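Side-chain contacts in computational Design of Enzyme (Synthetic construct, PDB 3TP4), which is an engineered protein from work on designing activated serine-containing catalytic triads, probably on a glycosyl hydrolase family 26 scaffold, its activity not established: residues T301-L304 and A305-A309; V375-A378 and S379-D382; V395-G399 and T400-S404. All blocks are in the same frame, centred on the assembly; numbering follows the deposited sequence.

Interaction 1. Residues T301-L304 and A305-A309; sequences TKVL and AAIKA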
loop_
_atom_site.group_PDB
_atom_site.type_symbol
_atom_site.label_atom_id
_atom_site.label_comp_id
_atom_site.label_asym_id
_atom_site.label_seq_id
_atom_site.Cartn_x
_atom_site.Cartn_y
_atom_site.Cartn_z
ATOM N N THR A 301 -9.996 21.331 -10.530
ATOM C CA THR A 301 -9.004 22.379 -10.777
ATOM C C THR A 301 -8.648 23.166 -9.517
ATOM O O THR A 301 -7.535 23.647 -9.388
ATOM C CB THR A 301 -9.443 23.350 -11.886
ATOM O OG1 THR A 301 -10.707 23.925 -11.540
ATOM C CG2 THR A 301 -9.547 22.615 -13.234
ATOM N N LYS A 302 -9.590 23.304 -8.592
ATOM C CA LYS A 302 -9.274 23.944 -7.316
ATOM C C LYS A 302 -8.286 23.112 -6.491
ATOM O O LYS A 302 -7.328 23.650 -5.907
ATOM C CB LYS A 302 -10.550 24.205 -6.513
ATOM C CG LYS A 302 -11.400 25.319 -7.077
ATOM C CD LYS A 302 -12.738 25.410 -6.358
ATOM C CE LYS A 302 -12.547 25.633 -4.867
ATOM N NZ LYS A 302 -13.818 26.049 -4.207
ATOM N N VAL A 303 -8.514 21.801 -6.439
ATOM C CA VAL A 303 -7.588 20.905 -5.745
ATOM C C VAL A 303 -6.201 20.968 -6.379
ATOM O O VAL A 303 -5.210 21.194 -5.697
ATOM C CB VAL A 303 -8.101 19.446 -5.740
ATOM C CG1 VAL A 303 -6.953 18.482 -5.440
ATOM C CG2 VAL A 303 -9.210 19.290 -4.706
ATOM N N LEU A 304 -6.151 20.802 -7.699
ATOM C CA LEU A 304 -4.888 20.867 -8.424
ATOM C C LEU A 304 -4.166 22.207 -8.239
ATOM O O LEU A 304 -2.955 22.233 -8.068
ATOM C CB LEU A 304 -5.109 20.591 -9.918
ATOM C CG LEU A 304 -3.839 20.566 -10.768
ATOM C CD1 LEU A 304 -3.011 19.393 -10.314
ATOM C CD2 LEU A 304 -4.126 20.481 -12.306
ATOM N N ALA A 305 -4.893 23.319 -8.302
ATOM C CA ALA A 305 -4.244 24.632 -8.152
ATOM C C ALA A 305 -3.646 24.841 -6.747
ATOM O O ALA A 305 -2.607 25.492 -6.582
ATOM C CB ALA A 305 -5.219 25.756 -8.502
ATOM N N ALA A 306 -4.302 24.289 -5.734
ATOM C CA ALA A 306 -3.783 24.362 -4.362
ATOM C C ALA A 306 -2.485 23.576 -4.240
ATOM O O ALA A 306 -1.522 24.018 -3.598
ATOM C CB ALA A 306 -4.809 23.827 -3.382
ATOM N N ILE A 307 -2.462 22.397 -4.851
ATOM C CA ILE A 307 -1.272 21.555 -4.833
ATOM C C ILE A 307 -0.142 22.277 -5.570
ATOM O O ILE A 307 0.962 22.439 -5.036
ATOM C CB ILE A 307 -1.550 20.197 -5.522
ATOM C CG1 ILE A 307 -2.576 19.391 -4.720
ATOM C CG2 ILE A 307 -0.271 19.401 -5.706
ATOM C CD1 ILE A 307 -2.940 18.045 -5.347
ATOM N N LYS A 308 -0.429 22.726 -6.793
ATOM C CA LYS A 308 0.591 23.349 -7.634
ATOM C C LYS A 308 1.198 24.575 -6.965
ATOM O O LYS A 308 2.397 24.815 -7.072
ATOM C CB LYS A 308 0.007 23.729 -8.996
ATOM C CG LYS A 308 -0.340 22.538 -9.859
ATOM C CD LYS A 308 -1.105 22.948 -11.096
ATOM C CE LYS A 308 -0.280 23.859 -11.974
ATOM N NZ LYS A 308 -0.937 24.087 -13.305
ATOM N N ALA A 309 0.367 25.336 -6.263
ATOM C CA ALA A 309 0.803 26.576 -5.630
ATOM C C ALA A 309 1.807 26.370 -4.498
ATOM O O ALA A 309 2.394 27.334 -4.021
ATOM C CB ALA A 309 -0.397 27.365 -5.128
#
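Lys308 N gives its hydrogen to Leu304 O over 2.9 Å, and at 168° this is the straightest of the four backbone bonds in the contact. The base of the same lysine side chain crowds that acceptor, with Lys308 CG 3.2 Å from Leu304 O. One residue earlier, Ile307 N reaches Val303 O at 3.1 Å, in the carbonyl plane. Ala305 with Thr301 and Ala306 with Lys302 complete the i to i+4 bonding of an alpha-helix, their donors tilted further from the acceptor planes.

Side chains repeat this spacing. Because Leu304 CG stands anti to the backbone N (chi1 -177°), the isobutyl group settles obliquely against the next turn, its CG 3.6 Å from Lys308 CD. The lysine chain bends at chi3 (62°). With alanine in place of Leu304, the methylenes of Lys308 are likely to lose their apolar neighbour, and a gap would probably open beside Tyr346 and Phe351. Val303 and Ile307 run side by side in the same direction, Val303 CG1 4.0 Å from Ile307 CD1, and meet Leu257 and Leu264 of helix 254-274.

The chemistry implies an amphipathic outer helix of the barrel, with branched hydrocarbons buried and Lys308 lending its methylenes to the packing, while the ammonium groups of Lys308 and Lys302 reach Asp349, in a salt bridge, and the carbonyl oxygen of Gly252.

Interaction 2. Residues V375-A378 and S379-D382; sequences VHIA and SPAD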
loop_
_atom_site.group_PDB
_atom_site.type_symbol
_atom_site.label_atom_id
_atom_site.label_comp_id
_atom_site.label_asym_id
_atom_site.label_seq_id
_atom_site.Cartn_x
_atom_site.Cartn_y
_atom_site.Cartn_z
ATOM N N VAL A 375 15.497 -6.043 12.998
ATOM C CA VAL A 375 14.978 -7.033 13.928
ATOM C C VAL A 375 13.610 -6.577 14.428
ATOM O O VAL A 375 13.410 -5.408 14.773
ATOM C CB VAL A 375 15.962 -7.370 15.091
ATOM C CG1 VAL A 375 16.304 -6.126 15.933
ATOM C CG2 VAL A 375 15.397 -8.481 15.983
ATOM N N HIS A 376 12.651 -7.490 14.424
ATOM C CA HIS A 376 11.366 -7.197 15.044
ATOM C C HIS A 376 10.750 -8.458 15.644
ATOM O O HIS A 376 11.028 -9.580 15.211
ATOM C CB HIS A 376 10.396 -6.500 14.066
ATOM C CG HIS A 376 10.090 -7.297 12.841
ATOM N ND1 HIS A 376 8.895 -7.960 12.664
ATOM C CD2 HIS A 376 10.813 -7.512 11.713
ATOM C CE1 HIS A 376 8.900 -8.564 11.487
ATOM N NE2 HIS A 376 10.051 -8.304 10.889
ATOM N N ILE A 377 9.931 -8.255 16.665
ATOM C CA ILE A 377 9.255 -9.352 17.344
ATOM C C ILE A 377 7.868 -9.529 16.743
ATOM O O ILE A 377 6.976 -8.724 16.992
ATOM C CB ILE A 377 9.130 -9.067 18.865
ATOM C CG1 ILE A 377 10.525 -8.952 19.494
ATOM C CG2 ILE A 377 8.305 -10.167 19.539
ATOM C CD1 ILE A 377 10.563 -8.230 20.886
ATOM N N ALA A 378 7.697 -10.575 15.940
ATOM C CA ALA A 378 6.427 -10.825 15.257
ATOM C C ALA A 378 5.359 -11.291 16.231
ATOM O O ALA A 378 4.167 -11.071 16.003
ATOM C CB ALA A 378 6.608 -11.871 14.154
ATOM N N SER A 379 5.785 -11.977 17.289
ATOM C CA SER A 379 4.868 -12.348 18.359
ATOM C C SER A 379 5.612 -12.533 19.667
ATOM O O SER A 379 6.668 -13.175 19.713
ATOM C CB SER A 379 4.059 -13.603 17.990
ATOM O OG SER A 379 4.889 -14.739 17.884
ATOM N N PRO A 380 5.074 -11.952 20.749
ATOM C CA PRO A 380 3.842 -11.157 20.742
ATOM C C PRO A 380 4.096 -9.743 20.214
ATOM O O PRO A 380 5.096 -9.130 20.575
ATOM C CB PRO A 380 3.458 -11.111 22.227
ATOM C CG PRO A 380 4.742 -11.230 22.946
ATOM C CD PRO A 380 5.619 -12.118 22.108
ATOM N N ALA A 381 3.195 -9.240 19.379
ATOM C CA ALA A 381 3.357 -7.920 18.769
ATOM C C ALA A 381 3.338 -6.818 19.831
ATOM O O ALA A 381 2.753 -6.990 20.895
ATOM C CB ALA A 381 2.269 -7.687 17.758
ATOM N N ASP A 382 3.961 -5.682 19.527
ATOM C CA ASP A 382 4.001 -4.565 20.462
ATOM C C ASP A 382 2.575 -4.136 20.804
ATOM O O ASP A 382 1.749 -3.938 19.921
ATOM C CB ASP A 382 4.802 -3.391 19.881
ATOM C CG ASP A 382 5.078 -2.288 20.918
ATOM O OD1 ASP A 382 4.968 -1.093 20.584
ATOM O OD2 ASP A 382 5.420 -2.620 22.068
#
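Ser379 continues directly from Ala378, and the two residues together face Arg394 on the adjoining strand, a classic beta bulge near the end of strand 374-379. The serine's carbonyl turns back over the isoleucine two positions earlier, leaving Ser379 O 3.4 Å from Ile377 CG2. Its hydroxyl engages the neighbouring strand instead: OG hydrogen-bonds both Arg394 NH1 and the carbonyl oxygen of Thr392, which is likely to fix its rotation.

Pro380 comes next, through a cis peptide bond that folds the chain sharply. Ring and carbonyl both approach the same methyl group, with Pro380 CD 4.2 Å and Pro380 O 3.5 Å from Ile377 CG2. That methyl is brought here because CG2 lies anti to the isoleucine's backbone N, and it faces the carbonyls of Ser379 and Pro380.

At Ala381 the returning chain passes Ile377 again, Ala381 CA lying 4.1 Å from Ile377 O. The two passes of the chain stay close without any hydrogen bond between them, so the contact rests on the isoleucine methyl and on the shape of the backbone.

The turn is wedged between two layers: Ala378 and Ala381 pack on Glu195 of helix 190-207, while Ile377 dips into the Ig-like domain against Val395, Val447, Ala449 and Val460 of strands 391-398, 446-453 and 456-466, the last of which also sends Asn462 ND2 to hydrogen-bond Pro380 O.

Interaction 3. Residues V395-G399 and T400-S404; sequences VRVGG and TDVQS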
loop_
_atom_site.group_PDB
_atom_site.type_symbol
_atom_site.label_atom_id
_atom_site.label_comp_id
_atom_site.label_asym_id
_atom_site.label_seq_id
_atom_site.Cartn_x
_atom_site.Cartn_y
_atom_site.Cartn_z
ATOM N N VAL A 395 10.819 -14.066 16.604
ATOM C CA VAL A 395 11.607 -12.921 16.194
ATOM C C VAL A 395 12.094 -13.097 14.756
ATOM O O VAL A 395 12.627 -14.155 14.383
ATOM C CB VAL A 395 12.832 -12.722 17.110
ATOM C CG1 VAL A 395 13.676 -11.546 16.608
ATOM C CG2 VAL A 395 12.386 -12.498 18.576
ATOM N N ARG A 396 11.900 -12.055 13.960
ATOM C CA ARG A 396 12.422 -11.988 12.597
ATOM C C ARG A 396 13.682 -11.107 12.589
ATOM O O ARG A 396 13.652 -9.948 13.005
ATOM C CB ARG A 396 11.353 -11.418 11.657
ATOM C CG ARG A 396 11.799 -11.145 10.217
ATOM C CD ARG A 396 12.454 -12.344 9.581
ATOM N NE ARG A 396 12.887 -12.071 8.210
ATOM C CZ ARG A 396 13.505 -12.956 7.431
ATOM N NH1 ARG A 396 13.776 -14.182 7.880
ATOM N NH2 ARG A 396 13.856 -12.619 6.200
ATOM N N VAL A 397 14.792 -11.669 12.134
ATOM C CA VAL A 397 15.977 -10.862 11.879
ATOM C C VAL A 397 16.271 -10.961 10.394
ATOM O O VAL A 397 16.567 -12.047 9.889
ATOM C CB VAL A 397 17.199 -11.370 12.658
ATOM C CG1 VAL A 397 18.334 -10.356 12.562
ATOM C CG2 VAL A 397 16.831 -11.637 14.108
ATOM N N GLY A 398 16.191 -9.836 9.695
ATOM C CA GLY A 398 16.411 -9.826 8.259
ATOM C C GLY A 398 17.615 -9.007 7.815
ATOM O O GLY A 398 18.087 -8.105 8.518
ATOM N N GLY A 399 18.111 -9.319 6.628
ATOM C CA GLY A 399 19.135 -8.508 6.004
ATOM C C GLY A 399 20.541 -8.728 6.528
ATOM O O GLY A 399 21.441 -7.977 6.184
ATOM N N THR A 400 20.750 -9.745 7.357
ATOM C CA THR A 400 22.114 -10.073 7.794
ATOM C C THR A 400 22.151 -11.529 8.219
ATOM O O THR A 400 21.100 -12.119 8.453
ATOM C CB THR A 400 22.569 -9.162 8.978
ATOM O OG1 THR A 400 23.882 -9.537 9.415
ATOM C CG2 THR A 400 21.596 -9.283 10.157
ATOM N N ASP A 401 23.347 -12.110 8.311
ATOM C CA ASP A 401 23.515 -13.451 8.876
ATOM C C ASP A 401 23.403 -13.386 10.395
ATOM O O ASP A 401 23.918 -12.457 11.017
ATOM C CB ASP A 401 24.883 -14.043 8.519
ATOM C CG ASP A 401 24.974 -14.487 7.072
ATOM O OD1 ASP A 401 23.928 -14.557 6.390
ATOM O OD2 ASP A 401 26.103 -14.775 6.620
ATOM N N VAL A 402 22.766 -14.386 10.995
ATOM C CA VAL A 402 22.472 -14.341 12.424
ATOM C C VAL A 402 23.049 -15.544 13.130
ATOM O O VAL A 402 22.812 -16.672 12.705
ATOM C CB VAL A 402 20.944 -14.342 12.671
ATOM C CG1 VAL A 402 20.648 -14.187 14.153
ATOM C CG2 VAL A 402 20.273 -13.247 11.854
ATOM N N GLN A 403 23.772 -15.328 14.230
ATOM C CA GLN A 403 24.333 -16.459 14.969
ATOM C C GLN A 403 23.455 -16.876 16.132
ATOM O O GLN A 403 23.380 -18.053 16.453
ATOM C CB GLN A 403 25.751 -16.180 15.489
ATOM C CG GLN A 403 26.744 -15.764 14.418
ATOM C CD GLN A 403 27.518 -14.517 14.814
ATOM O OE1 GLN A 403 28.387 -14.570 15.688
ATOM N NE2 GLN A 403 27.189 -13.382 14.187
ATOM N N SER A 404 22.800 -15.918 16.773
ATOM C CA SER A 404 21.983 -16.247 17.928
ATOM C C SER A 404 21.038 -15.110 18.245
ATOM O O SER A 404 21.249 -13.975 17.820
ATOM C CB SER A 404 22.865 -16.547 19.148
ATOM O OG SER A 404 23.517 -15.370 19.595
#
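Val397 and Val402 supply the main apolar contact, two branched side chains meeting at an angle across a turn. Val402 CG2 is the methyl that does the touching: it sits 3.6 Å from Val397 CG1 and 3.7 Å from Val397 CB, nestling against the branch point of the partner. Val397 turns CG1 to this side, anti to its own backbone N (chi1 -170°). Val397 CG1 has a looser neighbour in Thr400 CG2, at 4.2 Å. Threonine thus presents carbon, not oxygen, to the valine, and Thr400 CG2 also comes within 4.0 Å of Gly398 O.

The valine pair lies where the chain passes from strand 391-398 to strand 402-411 of the Ig-like domain, two strands that are not neighbours in the sheet. Val397 CA and Val402 CA are 7.4 Å apart, and no hydrogen bond joins the two segments.

Backbone shape accounts for the turn itself. Gly399 has a positive phi (79°), a conformation that favours glycine, and redirects the chain into Thr400.

Polar bonding is instead directed elsewhere in the domain. Backbone hydrogen bonds join Gly398 to Val374, Asp401 to Ala454 and Gln403 to Thr452, in other strands or loops; Gln403 and Ser404 together face Thr452 in a classic beta bulge, where the chain turns a corner.

How the interactions relate
Followed from the N terminus, the three contacts come strictly in series, none nested in or crossing another. Interaction 1 closes no loop; it joins successive turns of helix 299-308 in the barrel domain, lying on the opposite side of the chain's centre from the other two, whose nearest atoms are about 33 and 36 Å away. Interaction 2 then folds the first strand of the Ig-like domain into the loop leading to strand 385-386, and interaction 3 closes the turn between strands 391-398 and 402-411. These last two meet directly on adjacent strands: His376 O and Arg396 N, 2.9 Å apart, probably hydrogen-bond, and Val375 CG2 packs on Val395 CG1 at 3.6 Å.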